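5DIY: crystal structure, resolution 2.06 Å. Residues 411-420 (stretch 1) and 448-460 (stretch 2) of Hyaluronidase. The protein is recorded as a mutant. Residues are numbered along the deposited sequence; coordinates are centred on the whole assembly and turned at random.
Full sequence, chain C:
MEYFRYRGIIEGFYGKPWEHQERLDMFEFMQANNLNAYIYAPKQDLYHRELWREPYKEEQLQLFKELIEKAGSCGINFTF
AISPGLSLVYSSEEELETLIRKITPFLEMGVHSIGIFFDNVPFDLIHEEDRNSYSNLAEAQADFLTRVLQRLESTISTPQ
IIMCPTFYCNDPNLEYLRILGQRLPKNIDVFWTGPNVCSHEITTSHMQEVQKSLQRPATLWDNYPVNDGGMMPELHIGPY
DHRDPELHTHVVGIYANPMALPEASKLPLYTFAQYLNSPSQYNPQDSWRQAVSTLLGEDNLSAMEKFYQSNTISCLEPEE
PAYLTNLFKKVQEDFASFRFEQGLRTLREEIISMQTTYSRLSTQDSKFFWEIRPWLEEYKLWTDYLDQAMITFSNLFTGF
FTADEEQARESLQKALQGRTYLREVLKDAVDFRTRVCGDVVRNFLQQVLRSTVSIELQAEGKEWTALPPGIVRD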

# COMPACT_ATOMS: atom_id res chain seq x y z
N SER C 411 17.11 19.56 -40.62
CA SER C 411 16.67 18.71 -39.51
C SER C 411 15.18 18.81 -39.14
O SER C 411 14.74 18.26 -38.12
CB SER C 411 17.52 19.04 -38.27
OG SER C 411 17.40 20.40 -37.91
N LEU C 412 14.40 19.51 -39.97
CA LEU C 412 12.94 19.55 -39.83
C LEU C 412 12.33 18.15 -39.93
O LEU C 412 11.35 17.84 -39.25
CB LEU C 412 12.30 20.47 -40.88
CG LEU C 412 10.89 20.97 -40.59
CD1 LEU C 412 10.89 21.95 -39.42
CD2 LEU C 412 10.27 21.61 -41.82
N GLN C 413 12.93 17.31 -40.79
CA GLN C 413 12.51 15.91 -40.96
C GLN C 413 12.63 15.10 -39.66
O GLN C 413 11.70 14.38 -39.29
CB GLN C 413 13.35 15.24 -42.07
CG GLN C 413 12.72 14.00 -42.68
CD GLN C 413 13.59 13.37 -43.76
OE1 GLN C 413 14.62 12.75 -43.46
NE2 GLN C 413 13.19 13.52 -45.03
N LYS C 414 13.76 15.23 -38.97
CA LYS C 414 13.98 14.55 -37.69
C LYS C 414 13.01 15.06 -36.60
O LYS C 414 12.57 14.27 -35.77
CB LYS C 414 15.43 14.70 -37.22
CG LYS C 414 16.44 13.99 -38.12
CD LYS C 414 17.87 14.45 -37.87
CE LYS C 414 18.53 13.68 -36.73
NZ LYS C 414 19.91 14.16 -36.48
N ALA C 415 12.69 16.35 -36.62
CA ALA C 415 11.73 16.94 -35.68
C ALA C 415 10.30 16.43 -35.94
O ALA C 415 9.65 15.91 -35.02
CB ALA C 415 11.77 18.45 -35.74
N LEU C 416 9.83 16.58 -37.18
CA LEU C 416 8.52 16.06 -37.61
C LEU C 416 8.36 14.58 -37.31
O LEU C 416 7.30 14.15 -36.84
CB LEU C 416 8.32 16.25 -39.12
CG LEU C 416 8.09 17.68 -39.62
CD1 LEU C 416 8.30 17.75 -41.13
CD2 LEU C 416 6.71 18.19 -39.25
N GLN C 417 9.41 13.81 -37.57
CA GLN C 417 9.42 12.37 -37.30
C GLN C 417 9.27 12.07 -35.80
O GLN C 417 8.59 11.12 -35.43
CB GLN C 417 10.73 11.78 -37.83
CG GLN C 417 10.90 10.28 -37.67
CD GLN C 417 12.12 9.78 -38.42
OE1 GLN C 417 13.05 9.23 -37.82
NE2 GLN C 417 12.15 9.99 -39.73
N GLY C 418 9.92 12.87 -34.96
CA GLY C 418 9.79 12.77 -33.51
C GLY C 418 8.38 13.08 -33.02
O GLY C 418 7.89 12.41 -32.12
N ARG C 419 7.73 14.08 -33.61
CA ARG C 419 6.34 14.41 -33.26
C ARG C 419 5.42 13.23 -33.52
O ARG C 419 4.58 12.91 -32.68
CB ARG C 419 5.82 15.61 -34.04
CG ARG C 419 6.47 16.93 -33.67
CD ARG C 419 5.74 18.12 -34.28
NE ARG C 419 4.61 18.58 -33.45
CZ ARG C 419 3.31 18.42 -33.73
NH1 ARG C 419 2.89 17.79 -34.82
NH2 ARG C 419 2.40 18.90 -32.88
N THR C 420 5.59 12.61 -34.68
CA THR C 420 4.85 11.40 -35.06
C THR C 420 5.04 10.30 -34.03
O THR C 420 4.06 9.73 -33.54
CB THR C 420 5.30 10.90 -36.46
OG1 THR C 420 5.06 11.94 -37.41
CG2 THR C 420 4.56 9.65 -36.89
N VAL C 448 5.89 18.55 -25.26
CA VAL C 448 6.76 18.50 -26.46
C VAL C 448 5.89 18.56 -27.72
O VAL C 448 6.19 19.34 -28.63
CB VAL C 448 7.65 17.23 -26.51
CG1 VAL C 448 8.50 17.22 -27.79
CG2 VAL C 448 8.54 17.13 -25.27
N LEU C 449 4.84 17.75 -27.77
CA LEU C 449 3.87 17.78 -28.88
C LEU C 449 3.27 19.17 -29.09
O LEU C 449 3.23 19.65 -30.23
CB LEU C 449 2.75 16.76 -28.68
CG LEU C 449 2.91 15.41 -29.37
CD1 LEU C 449 1.58 14.66 -29.37
N ARG C 450 2.80 19.79 -28.01
CA ARG C 450 2.23 21.15 -28.08
C ARG C 450 3.27 22.20 -28.49
O ARG C 450 2.96 23.13 -29.24
CB ARG C 450 1.61 21.58 -26.74
CG ARG C 450 0.40 20.78 -26.31
CD ARG C 450 -0.38 21.51 -25.23
NE ARG C 450 -1.31 20.63 -24.52
CZ ARG C 450 -1.05 19.93 -23.41
NH1 ARG C 450 0.14 19.96 -22.82
NH2 ARG C 450 -2.00 19.16 -22.89
N SER C 451 4.49 22.04 -27.98
CA SER C 451 5.58 23.00 -28.24
C SER C 451 6.12 22.99 -29.67
O SER C 451 6.83 23.91 -30.06
CB SER C 451 6.74 22.77 -27.26
OG SER C 451 6.38 23.21 -25.96
N THR C 452 5.78 21.95 -30.44
CA THR C 452 6.29 21.74 -31.80
C THR C 452 5.18 21.77 -32.86
O THR C 452 5.36 21.27 -33.97
CB THR C 452 7.08 20.42 -31.85
OG1 THR C 452 6.25 19.33 -31.42
CG2 THR C 452 8.31 20.49 -30.94
N VAL C 453 4.03 22.37 -32.54
CA VAL C 453 2.96 22.57 -33.51
C VAL C 453 3.37 23.44 -34.71
O VAL C 453 2.98 23.16 -35.85
CB VAL C 453 1.67 23.15 -32.86
CG1 VAL C 453 1.91 24.52 -32.21
CG2 VAL C 453 0.53 23.23 -33.87
N SER C 454 4.17 24.48 -34.47
CA SER C 454 4.48 25.46 -35.52
C SER C 454 5.46 24.97 -36.60
O SER C 454 5.54 25.60 -37.66
CB SER C 454 4.95 26.80 -34.91
OG SER C 454 6.25 26.70 -34.38
N ILE C 455 6.19 23.88 -36.34
CA ILE C 455 7.03 23.28 -37.39
C ILE C 455 6.20 22.50 -38.43
O ILE C 455 6.62 22.40 -39.58
CB ILE C 455 8.20 22.41 -36.85
CG1 ILE C 455 7.73 21.20 -36.04
CG2 ILE C 455 9.15 23.27 -36.02
CD1 ILE C 455 8.80 20.15 -35.87
N GLU C 456 5.05 21.96 -38.03
CA GLU C 456 4.09 21.39 -38.99
C GLU C 456 3.51 22.48 -39.88
O GLU C 456 3.43 22.30 -41.10
CB GLU C 456 2.96 20.64 -38.29
CG GLU C 456 3.36 19.26 -37.78
CD GLU C 456 2.25 18.25 -37.91
OE1 GLU C 456 1.14 18.51 -37.39
OE2 GLU C 456 2.47 17.19 -38.54
N LEU C 457 3.10 23.59 -39.27
CA LEU C 457 2.65 24.77 -40.02
C LEU C 457 3.74 25.28 -40.98
O LEU C 457 3.46 25.65 -42.12
CB LEU C 457 2.25 25.90 -39.07
CG LEU C 457 1.08 25.69 -38.11
CD1 LEU C 457 0.87 26.96 -37.31
CD2 LEU C 457 -0.20 25.31 -38.84
N GLN C 458 4.98 25.32 -40.47
CA GLN C 458 6.15 25.74 -41.26
C GLN C 458 6.41 24.78 -42.42
O GLN C 458 6.76 25.22 -43.52
CB GLN C 458 7.39 25.81 -40.37
CG GLN C 458 8.61 26.45 -41.02
CD GLN C 458 9.83 26.45 -40.11
OE1 GLN C 458 9.90 25.70 -39.13
NE2 GLN C 458 10.81 27.30 -40.43
N ALA C 459 6.25 23.48 -42.16
CA ALA C 459 6.42 22.44 -43.18
C ALA C 459 5.45 22.59 -44.36
O ALA C 459 5.83 22.31 -45.50
CB ALA C 459 6.28 21.05 -42.56
N GLU C 460 4.23 23.04 -44.09
CA GLU C 460 3.20 23.23 -45.13
C GLU C 460 3.06 24.67 -45.66
O GLU C 460 2.16 24.95 -46.44
CB GLU C 460 1.85 22.75 -44.60
CG GLU C 460 1.85 21.30 -44.17
CD GLU C 460 0.45 20.76 -43.96
OE1 GLU C 460 -0.36 20.81 -44.91
OE2 GLU C 460 0.17 20.27 -42.85

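Two residues organise this contact, one from each stretch; each is a knob in a hole formed by the other stretch, and each helps line the other's hole. R419, the most heavily covered residue, reaches from the helix of stretch 1 into a pocket formed by L449, V453, I455 and E456. Its CA-to-CB bond points only sideways, so the long side chain has to deliver the contact; with chi1 m, chi2 t and chi3 p, the guanidinium ends beside L449 O and T452 OG1, where the helices of stretch 2 are interrupted. There L449 O, which takes only a weak backbone bond from T452 N, also accepts from R419 NH2, at 2.9 Å and 160°. R419 NE donates to T452 OG1 at 2.7 Å, a more bent bond at 141°. Both acceptors lie near the guanidinium plane, where N-H groups point, while V453 CA covers one face, 3.8 Å from R419 NH2. The threonine hydroxyl is itself anchored, because T452 OG1 donates to V448 O at 2.8 Å, which fixes the acceptor in place for the arginine. A salt bridge from R419 NH1 to E456 OE1, 3.2 Å, adds charge compensation from the next turn.

I455 supplies the apolar half. It points toward stretch 1 and sits among L412, A415, L416 and R419, spacings i, i+3, i+4 and i+7 along one helical face. A415, whose side chain is a single methyl, packs tightly: A415 CB lies 3.4 Å from I455 CD1. L412, also pointing toward its partner, packs its CD1 3.7 Å from I455 CB, and its CD2 reaches A459 CB at 4.1 Å. The aliphatic part of R419 joins in, with R419 CD 4.0 Å from I455 CD1, so the arginine serves both halves. The helices 412-420 and 453-459 cross at -125°, their axes 10.1 Å apart at closest approach, and L416 CD2 fills space against E456 CG at 3.8 Å.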